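Local structure of DNA gyrase, B subunit, truncated (Myxococcus xanthus, 3CWV) at residues 46-59 with 181-195. The protein probably catalyses the ATP-dependent breakage, passage and rejoining of double-stranded DNA, as a type II topoisomerase of the GyrB family. Sequence-based numbering, arbitrary orientation.
Sequences ARRGECRDVVLEVG and LAALAPGLRVSFADL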
ATOM      1  N   ALA A  46      -1.499   5.529   7.899  1.00 22.53           N
ATOM      2  CA  ALA A  46      -0.335   4.822   8.488  1.00 21.49           C
ATOM      3  C   ALA A  46       0.985   5.475   8.055  1.00 23.68           C
ATOM      4  O   ALA A  46       1.884   5.647   8.884  1.00 23.72           O
ATOM      5  CB  ALA A  46      -0.340   3.327   8.121  1.00 24.99           C
ATOM      6  N   ARG A  47       1.111   5.796   6.765  1.00 22.54           N
ATOM      7  CA  ARG A  47       2.314   6.446   6.238  1.00 23.94           C
ATOM      8  C   ARG A  47       2.676   7.733   7.040  1.00 26.88           C
ATOM      9  O   ARG A  47       3.856   8.058   7.258  1.00 26.85           O
ATOM     10  CB  ARG A  47       2.112   6.816   4.772  1.00 22.04           C
ATOM     11  CG  ARG A  47       3.388   7.354   4.096  1.00 26.10           C
ATOM     12  CD  ARG A  47       3.121   7.964   2.717  1.00 24.28           C
ATOM     13  NE  ARG A  47       2.344   9.211   2.731  1.00 26.95           N
ATOM     14  CZ  ARG A  47       2.831  10.395   3.105  1.00 29.94           C
ATOM     15  NH1 ARG A  47       4.094  10.496   3.516  1.00 23.41           N
ATOM     16  NH2 ARG A  47       2.066  11.476   3.051  1.00 23.36           N
ATOM     17  N   ARG A  48       1.646   8.434   7.487  1.00 24.42           N
ATOM     18  CA  ARG A  48       1.793   9.725   8.181  1.00 29.24           C
ATOM     19  C   ARG A  48       1.889   9.548   9.682  1.00 30.12           C
ATOM     20  O   ARG A  48       1.964  10.539  10.422  1.00 31.47           O
ATOM     21  CB  ARG A  48       0.584  10.614   7.882  1.00 28.69           C
ATOM     22  CG  ARG A  48       0.511  11.062   6.439  1.00 33.66           C
ATOM     23  CD  ARG A  48       0.357  12.579   6.355  1.00 45.17           C
ATOM     24  NE  ARG A  48       1.583  13.246   6.790  1.00 42.48           N
ATOM     25  CZ  ARG A  48       1.659  14.528   7.130  1.00 45.84           C
ATOM     26  NH1 ARG A  48       0.564  15.298   7.097  1.00 38.00           N
ATOM     27  NH2 ARG A  48       2.827  15.032   7.514  1.00 40.26           N
ATOM     28  N   GLY A  49       1.857   8.296  10.137  1.00 27.02           N
ATOM     29  CA  GLY A  49       2.005   8.015  11.555  1.00 26.97           C
ATOM     30  C   GLY A  49       0.716   8.280  12.320  1.00 27.42           C
ATOM     31  O   GLY A  49       0.736   8.556  13.534  1.00 26.55           O
ATOM     32  N   GLU A  50      -0.417   8.131  11.621  1.00 24.09           N
ATOM     33  CA  GLU A  50      -1.740   8.467  12.153  1.00 24.35           C
ATOM     34  C   GLU A  50      -2.708   7.275  12.224  1.00 25.78           C
ATOM     35  O   GLU A  50      -3.914   7.438  12.461  1.00 25.49           O
ATOM     36  CB  GLU A  50      -2.354   9.599  11.332  1.00 27.37           C
ATOM     37  CG  GLU A  50      -1.521  10.903  11.328  1.00 28.81           C
ATOM     38  CD  GLU A  50      -1.485  11.559  12.706  1.00 38.40           C
ATOM     39  OE1 GLU A  50      -2.222  11.119  13.619  1.00 34.94           O
ATOM     40  OE2 GLU A  50      -0.699  12.508  12.887  1.00 41.98           O
ATOM     41  N   CYS A  51      -2.187   6.068  12.039  1.00 26.57           N
ATOM     42  CA  CYS A  51      -3.044   4.883  12.130  1.00 27.70           C
ATOM     43  C   CYS A  51      -2.204   3.705  12.551  1.00 26.14           C
ATOM     44  O   CYS A  51      -1.190   3.404  11.910  1.00 27.53           O
ATOM     45  CB  CYS A  51      -3.711   4.592  10.780  1.00 23.08           C
ATOM     46  SG  CYS A  51      -4.690   3.033  10.846  1.00 26.18           S
ATOM     47  N   ARG A  52      -2.617   3.045  13.631  1.00 26.21           N
ATOM     48  CA  ARG A  52      -1.883   1.905  14.163  1.00 25.79           C
ATOM     49  C   ARG A  52      -2.544   0.557  13.883  1.00 26.07           C
ATOM     50  O   ARG A  52      -1.891  -0.474  14.040  1.00 27.08           O
ATOM     51  CB  ARG A  52      -1.714   2.048  15.677  1.00 25.95           C
ATOM     52  CG  ARG A  52      -0.828   3.258  16.067  1.00 31.43           C
ATOM     53  CD  ARG A  52      -0.824   3.451  17.591  1.00 35.03           C
ATOM     54  NE  ARG A  52      -0.118   4.682  17.959  1.00 49.93           N
ATOM     55  CZ  ARG A  52      -0.400   5.429  19.025  1.00 52.73           C
ATOM     56  NH1 ARG A  52      -1.389   5.085  19.845  1.00 48.20           N
ATOM     57  NH2 ARG A  52       0.304   6.532  19.265  1.00 56.61           N
ATOM     58  N   ASP A  53      -3.836   0.562  13.540  1.00 25.22           N
ATOM     59  CA  ASP A  53      -4.606  -0.691  13.334  1.00 27.16           C
ATOM     60  C   ASP A  53      -5.567  -0.536  12.162  1.00 25.82           C
ATOM     61  O   ASP A  53      -6.238   0.495  12.042  1.00 25.02           O
ATOM     62  CB  ASP A  53      -5.430  -1.102  14.563  1.00 25.94           C
ATOM     63  CG  ASP A  53      -4.631  -1.075  15.845  1.00 33.94           C
ATOM     64  OD1 ASP A  53      -4.173  -2.145  16.273  1.00 28.64           O
ATOM     65  OD2 ASP A  53      -4.452   0.028  16.402  1.00 36.44           O
ATOM     66  N   VAL A  54      -5.637  -1.573  11.322  1.00 24.78           N
ATOM     67  CA  VAL A  54      -6.558  -1.632  10.182  1.00 23.67           C
ATOM     68  C   VAL A  54      -7.160  -3.032  10.166  1.00 23.90           C
ATOM     69  O   VAL A  54      -6.415  -4.025  10.219  1.00 24.49           O
ATOM     70  CB  VAL A  54      -5.792  -1.431   8.825  1.00 26.50           C
ATOM     71  CG1 VAL A  54      -6.762  -1.568   7.622  1.00 26.95           C
ATOM     72  CG2 VAL A  54      -5.087  -0.103   8.791  1.00 28.94           C
ATOM     73  N   VAL A  55      -8.485  -3.118  10.111  1.00 24.60           N
ATOM     74  CA  VAL A  55      -9.197  -4.399  10.005  1.00 24.01           C
ATOM     75  C   VAL A  55     -10.088  -4.417   8.759  1.00 25.24           C
ATOM     76  O   VAL A  55     -10.963  -3.571   8.607  1.00 25.11           O
ATOM     77  CB  VAL A  55     -10.097  -4.636  11.205  1.00 26.37           C
ATOM     78  CG1 VAL A  55     -10.714  -6.067  11.150  1.00 25.64           C
ATOM     79  CG2 VAL A  55      -9.284  -4.460  12.496  1.00 27.67           C
ATOM     80  N   LEU A  56      -9.873  -5.402   7.893  1.00 23.15           N
ATOM     81  CA  LEU A  56     -10.690  -5.596   6.707  1.00 22.09           C
ATOM     82  C   LEU A  56     -11.561  -6.838   6.926  1.00 25.24           C
ATOM     83  O   LEU A  56     -11.080  -7.920   7.315  1.00 24.01           O
ATOM     84  CB  LEU A  56      -9.810  -5.756   5.460  1.00 19.57           C
ATOM     85  CG  LEU A  56     -10.584  -6.036   4.171  1.00 25.86           C
ATOM     86  CD1 LEU A  56     -11.400  -4.774   3.810  1.00 20.91           C
ATOM     87  CD2 LEU A  56      -9.679  -6.422   3.003  1.00 24.57           C
ATOM     88  N   GLU A  57     -12.843  -6.689   6.661  1.00 25.68           N
ATOM     89  CA  GLU A  57     -13.788  -7.760   6.944  1.00 30.11           C
ATOM     90  C   GLU A  57     -14.642  -8.006   5.709  1.00 31.74           C
ATOM     91  O   GLU A  57     -15.217  -7.076   5.129  1.00 28.46           O
ATOM     92  CB  GLU A  57     -14.640  -7.333   8.128  1.00 30.65           C
ATOM     93  CG  GLU A  57     -15.497  -8.356   8.756  1.00 43.11           C
ATOM     94  CD  GLU A  57     -16.109  -7.806  10.036  1.00 51.38           C
ATOM     95  OE1 GLU A  57     -17.288  -7.380  10.004  1.00 56.99           O
ATOM     96  OE2 GLU A  57     -15.392  -7.763  11.061  1.00 52.05           O
ATOM     97  N   VAL A  58     -14.701  -9.266   5.286  1.00 33.93           N
ATOM     98  CA  VAL A  58     -15.573  -9.667   4.177  1.00 35.91           C
ATOM     99  C   VAL A  58     -16.694 -10.540   4.757  1.00 36.93           C
ATOM    100  O   VAL A  58     -16.442 -11.451   5.541  1.00 36.80           O
ATOM    101  CB  VAL A  58     -14.795 -10.430   3.070  1.00 36.82           C
ATOM    102  CG1 VAL A  58     -15.664 -10.640   1.835  1.00 39.69           C
ATOM    103  CG2 VAL A  58     -13.565  -9.667   2.694  1.00 37.75           C
ATOM    104  N   GLY A  59     -17.925 -10.216   4.419  1.00 37.79           N
ATOM    105  CA  GLY A  59     -19.057 -10.976   4.914  1.00 42.37           C
ATOM    106  C   GLY A  59     -19.563 -11.884   3.815  1.00 44.38           C
ATOM    107  O   GLY A  59     -19.179 -11.735   2.646  1.00 43.59           O
ATOM    108  N   LEU A 181       0.317  -4.558   2.725  1.00 29.33           N
ATOM    109  CA  LEU A 181       0.131  -3.316   3.467  1.00 30.01           C
ATOM    110  C   LEU A 181       0.888  -3.329   4.825  1.00 29.14           C
ATOM    111  O   LEU A 181       1.546  -2.343   5.188  1.00 27.68           O
ATOM    112  CB  LEU A 181      -1.364  -3.053   3.671  1.00 29.72           C
ATOM    113  CG  LEU A 181      -1.777  -1.943   4.641  1.00 34.96           C
ATOM    114  CD1 LEU A 181      -1.315  -0.578   4.131  1.00 36.21           C
ATOM    115  CD2 LEU A 181      -3.284  -1.942   4.887  1.00 33.74           C
ATOM    116  N   ALA A 182       0.802  -4.440   5.560  1.00 26.40           N
ATOM    117  CA  ALA A 182       1.615  -4.603   6.778  1.00 25.85           C
ATOM    118  C   ALA A 182       3.125  -4.471   6.526  1.00 26.15           C
ATOM    119  O   ALA A 182       3.849  -3.875   7.339  1.00 27.23           O
ATOM    120  CB  ALA A 182       1.302  -5.945   7.473  1.00 26.92           C
ATOM    121  N   ALA A 183       3.599  -5.026   5.412  1.00 25.62           N
ATOM    122  CA  ALA A 183       5.013  -4.909   5.016  1.00 26.71           C
ATOM    123  C   ALA A 183       5.400  -3.486   4.604  1.00 29.06           C
ATOM    124  O   ALA A 183       6.515  -3.028   4.886  1.00 27.93           O
ATOM    125  CB  ALA A 183       5.322  -5.875   3.856  1.00 26.91           C
ATOM    126  N   LEU A 184       4.491  -2.797   3.919  1.00 27.73           N
ATOM    127  CA  LEU A 184       4.828  -1.492   3.334  1.00 31.00           C
ATOM    128  C   LEU A 184       4.752  -0.382   4.380  1.00 29.93           C
ATOM    129  O   LEU A 184       5.340   0.676   4.212  1.00 31.49           O
ATOM    130  CB  LEU A 184       3.912  -1.175   2.156  1.00 30.38           C
ATOM    131  CG  LEU A 184       4.218  -2.073   0.966  1.00 31.52           C
ATOM    132  CD1 LEU A 184       3.099  -2.059  -0.051  1.00 36.64           C
ATOM    133  CD2 LEU A 184       5.538  -1.687   0.322  1.00 33.43           C
ATOM    134  N   ALA A 185       4.014  -0.644   5.450  1.00 28.36           N
ATOM    135  CA  ALA A 185       3.859   0.300   6.542  1.00 29.12           C
ATOM    136  C   ALA A 185       4.297  -0.414   7.834  1.00 29.15           C
ATOM    137  O   ALA A 185       3.489  -0.825   8.657  1.00 28.26           O
ATOM    138  CB  ALA A 185       2.408   0.803   6.598  1.00 30.63           C
ATOM    139  N   PRO A 186       5.625  -0.618   7.979  1.00 29.98           N
ATOM    140  CA  PRO A 186       6.147  -1.487   9.036  1.00 27.06           C
ATOM    141  C   PRO A 186       5.677  -1.065  10.404  1.00 28.93           C
ATOM    142  O   PRO A 186       5.757   0.120  10.739  1.00 30.05           O
ATOM    143  CB  PRO A 186       7.678  -1.330   8.939  1.00 30.11           C
ATOM    144  CG  PRO A 186       7.956  -0.412   7.828  1.00 29.17           C
ATOM    145  CD  PRO A 186       6.673  -0.050   7.115  1.00 28.68           C
ATOM    146  N   GLY A 187       5.168  -2.015  11.181  1.00 26.27           N
ATOM    147  CA  GLY A 187       4.617  -1.699  12.488  1.00 28.63           C
ATOM    148  C   GLY A 187       3.102  -1.545  12.486  1.00 26.77           C
ATOM    149  O   GLY A 187       2.469  -1.706  13.520  1.00 29.39           O
ATOM    150  N   LEU A 188       2.518  -1.234  11.332  1.00 25.83           N
ATOM    151  CA  LEU A 188       1.058  -1.215  11.204  1.00 25.75           C
ATOM    152  C   LEU A 188       0.488  -2.631  11.451  1.00 26.09           C
ATOM    153  O   LEU A 188       0.983  -3.602  10.875  1.00 28.25           O
ATOM    154  CB  LEU A 188       0.666  -0.786   9.781  1.00 26.55           C
ATOM    155  CG  LEU A 188      -0.833  -0.705   9.474  1.00 26.71           C
ATOM    156  CD1 LEU A 188      -1.538   0.288  10.410  1.00 26.07           C
ATOM    157  CD2 LEU A 188      -1.078  -0.346   7.996  1.00 22.67           C
ATOM    158  N   ARG A 189      -0.524  -2.738  12.316  1.00 24.65           N
ATOM    159  CA  ARG A 189      -1.280  -3.993  12.517  1.00 24.58           C
ATOM    160  C   ARG A 189      -2.429  -4.089  11.527  1.00 24.38           C
ATOM    161  O   ARG A 189      -3.311  -3.225  11.511  1.00 24.47           O
ATOM    162  CB  ARG A 189      -1.821  -4.062  13.954  1.00 24.08           C
ATOM    163  CG  ARG A 189      -0.685  -4.114  14.969  1.00 28.89           C
ATOM    164  CD  ARG A 189      -1.157  -4.117  16.385  1.00 38.03           C
ATOM    165  NE  ARG A 189      -0.008  -4.276  17.281  1.00 50.76           N
ATOM    166  CZ  ARG A 189       0.579  -5.440  17.573  1.00 54.89           C
ATOM    167  NH1 ARG A 189       0.128  -6.583  17.050  1.00 54.29           N
ATOM    168  NH2 ARG A 189       1.627  -5.458  18.397  1.00 50.36           N
ATOM    169  N   VAL A 190      -2.405  -5.104  10.660  1.00 23.90           N
ATOM    170  CA  VAL A 190      -3.434  -5.199   9.638  1.00 23.82           C
ATOM    171  C   VAL A 190      -4.073  -6.567   9.795  1.00 24.65           C
ATOM    172  O   VAL A 190      -3.355  -7.553   9.885  1.00 25.82           O
ATOM    173  CB  VAL A 190      -2.860  -5.163   8.206  1.00 24.23           C
ATOM    174  CG1 VAL A 190      -4.002  -5.244   7.191  1.00 23.85           C
ATOM    175  CG2 VAL A 190      -2.032  -3.885   7.963  1.00 23.72           C
ATOM    176  N   SER A 191      -5.404  -6.618   9.841  1.00 23.98           N
ATOM    177  CA  SER A 191      -6.116  -7.879  10.013  1.00 25.92           C
ATOM    178  C   SER A 191      -7.104  -8.104   8.876  1.00 26.94           C
ATOM    179  O   SER A 191      -7.715  -7.155   8.365  1.00 23.53           O
ATOM    180  CB  SER A 191      -6.881  -7.878  11.337  1.00 28.38           C
ATOM    181  OG  SER A 191      -5.971  -7.832  12.431  1.00 31.11           O
ATOM    182  N   PHE A 192      -7.263  -9.368   8.505  1.00 26.25           N
ATOM    183  CA  PHE A 192      -8.274  -9.751   7.548  1.00 28.79           C
ATOM    184  C   PHE A 192      -9.238 -10.729   8.238  1.00 29.42           C
ATOM    185  O   PHE A 192      -8.817 -11.774   8.693  1.00 27.61           O
ATOM    186  CB  PHE A 192      -7.601 -10.378   6.330  1.00 28.06           C
ATOM    187  CG  PHE A 192      -8.561 -10.794   5.280  1.00 34.65           C
ATOM    188  CD1 PHE A 192      -9.230  -9.829   4.519  1.00 33.73           C
ATOM    189  CD2 PHE A 192      -8.816 -12.149   5.045  1.00 34.93           C
ATOM    190  CE1 PHE A 192     -10.151 -10.205   3.528  1.00 37.22           C
ATOM    191  CE2 PHE A 192      -9.742 -12.534   4.064  1.00 36.28           C
ATOM    192  CZ  PHE A 192     -10.402 -11.558   3.297  1.00 30.12           C
ATOM    193  N   ALA A 193     -10.520 -10.374   8.329  1.00 28.74           N
ATOM    194  CA  ALA A 193     -11.514 -11.185   9.021  1.00 31.80           C
ATOM    195  C   ALA A 193     -12.452 -11.828   8.016  1.00 35.89           C
ATOM    196  O   ALA A 193     -13.224 -11.156   7.324  1.00 33.38           O
ATOM    197  CB  ALA A 193     -12.298 -10.356  10.016  1.00 31.33           C
ATOM    198  N   ASP A 194     -12.327 -13.145   7.921  1.00 39.98           N
ATOM    199  CA  ASP A 194     -13.127 -13.988   7.051  1.00 42.43           C
ATOM    200  C   ASP A 194     -14.270 -14.520   7.925  1.00 44.06           C
ATOM    201  O   ASP A 194     -14.165 -15.593   8.527  1.00 43.24           O
ATOM    202  CB  ASP A 194     -12.227 -15.128   6.584  1.00 44.42           C
ATOM    203  CG  ASP A 194     -12.756 -15.849   5.366  1.00 48.12           C
ATOM    204  OD1 ASP A 194     -13.991 -15.955   5.205  1.00 45.72           O
ATOM    205  OD2 ASP A 194     -11.907 -16.323   4.579  1.00 52.63           O
ATOM    206  N   LEU A 195     -15.340 -13.741   8.040  1.00 44.37           N
ATOM    207  CA  LEU A 195     -16.431 -14.041   8.979  1.00 45.96           C
ATOM    208  C   LEU A 195     -17.058 -15.434   8.799  1.00 46.87           C
ATOM    209  O   LEU A 195     -17.449 -16.095   9.768  1.00 46.79           O
ATOM    210  CB  LEU A 195     -17.516 -12.971   8.871  1.00 47.03           C
ATOM    211  CG  LEU A 195     -17.061 -11.554   9.233  1.00 48.64           C
ATOM    212  CD1 LEU A 195     -18.253 -10.603   9.279  1.00 53.83           C
ATOM    213  CD2 LEU A 195     -16.327 -11.574  10.580  1.00 48.76           C
TER
HETATM  214  O   HOH W   1       0.695  -0.481  14.915  1.00 31.86           O
HETATM  215  O   HOH W   2      -5.450  -5.298  13.069  1.00 27.07           O
HETATM  216  O   HOH W   3     -16.339 -14.306   4.701  1.00 43.46           O
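Strands 53-58 and 189-194 run parallel, their axes 4.7 Å apart, and six backbone hydrogen bonds run along the pair, beginning with Arg189 N to the carbonyl O of Arg52, just before strand 53-58; that from Leu56 N to Ser191 O is almost straight (179° at the hydrogen). On the face turned to helix 171-184, Val54, Leu56, Val58, Val190 and Phe192 supply the apolar surface a buried sheet-helix interface needs. With CG anti to its backbone N (chi1 -179°), Phe192 lies alongside Leu56, whose CD2 meets the ring edge 3.8 Å from Phe192 CD1, while Val58 CG2 approaches Phe192 CE1 obliquely at 3.6 Å. Before the strands, Leu188 spreads its two methyls: CD2 packs 3.7 Å from Ala46 CB at the end of helix 28-47, and CD1 lies 3.9 Å from Val54 CG2. The other face is mixed, with Asp53, Arg189, Ser191 and Glu57 among the apolar Val55 and Ala193. Asp53 OD2 is hydrogen-bonded to Thr69 OG1, and OD1 meets the methylenes of Arg189, not its charged end, 3.6 Å from Arg189 CD. The extended Glu57 crosses Leu195 at about a right angle, its CG 3.6 Å from Leu195 CG. Replacing Glu57 with an alanine would probably leave Leu195 with less cover and Arg154 without a weak, long ion pair. Chemistry thus divides this strand pair: apolar side chains predominate toward the helix, with Asp194 at the end, whereas the opposite face admits polar groups and a water bridging Ser191 OG and Val54 O.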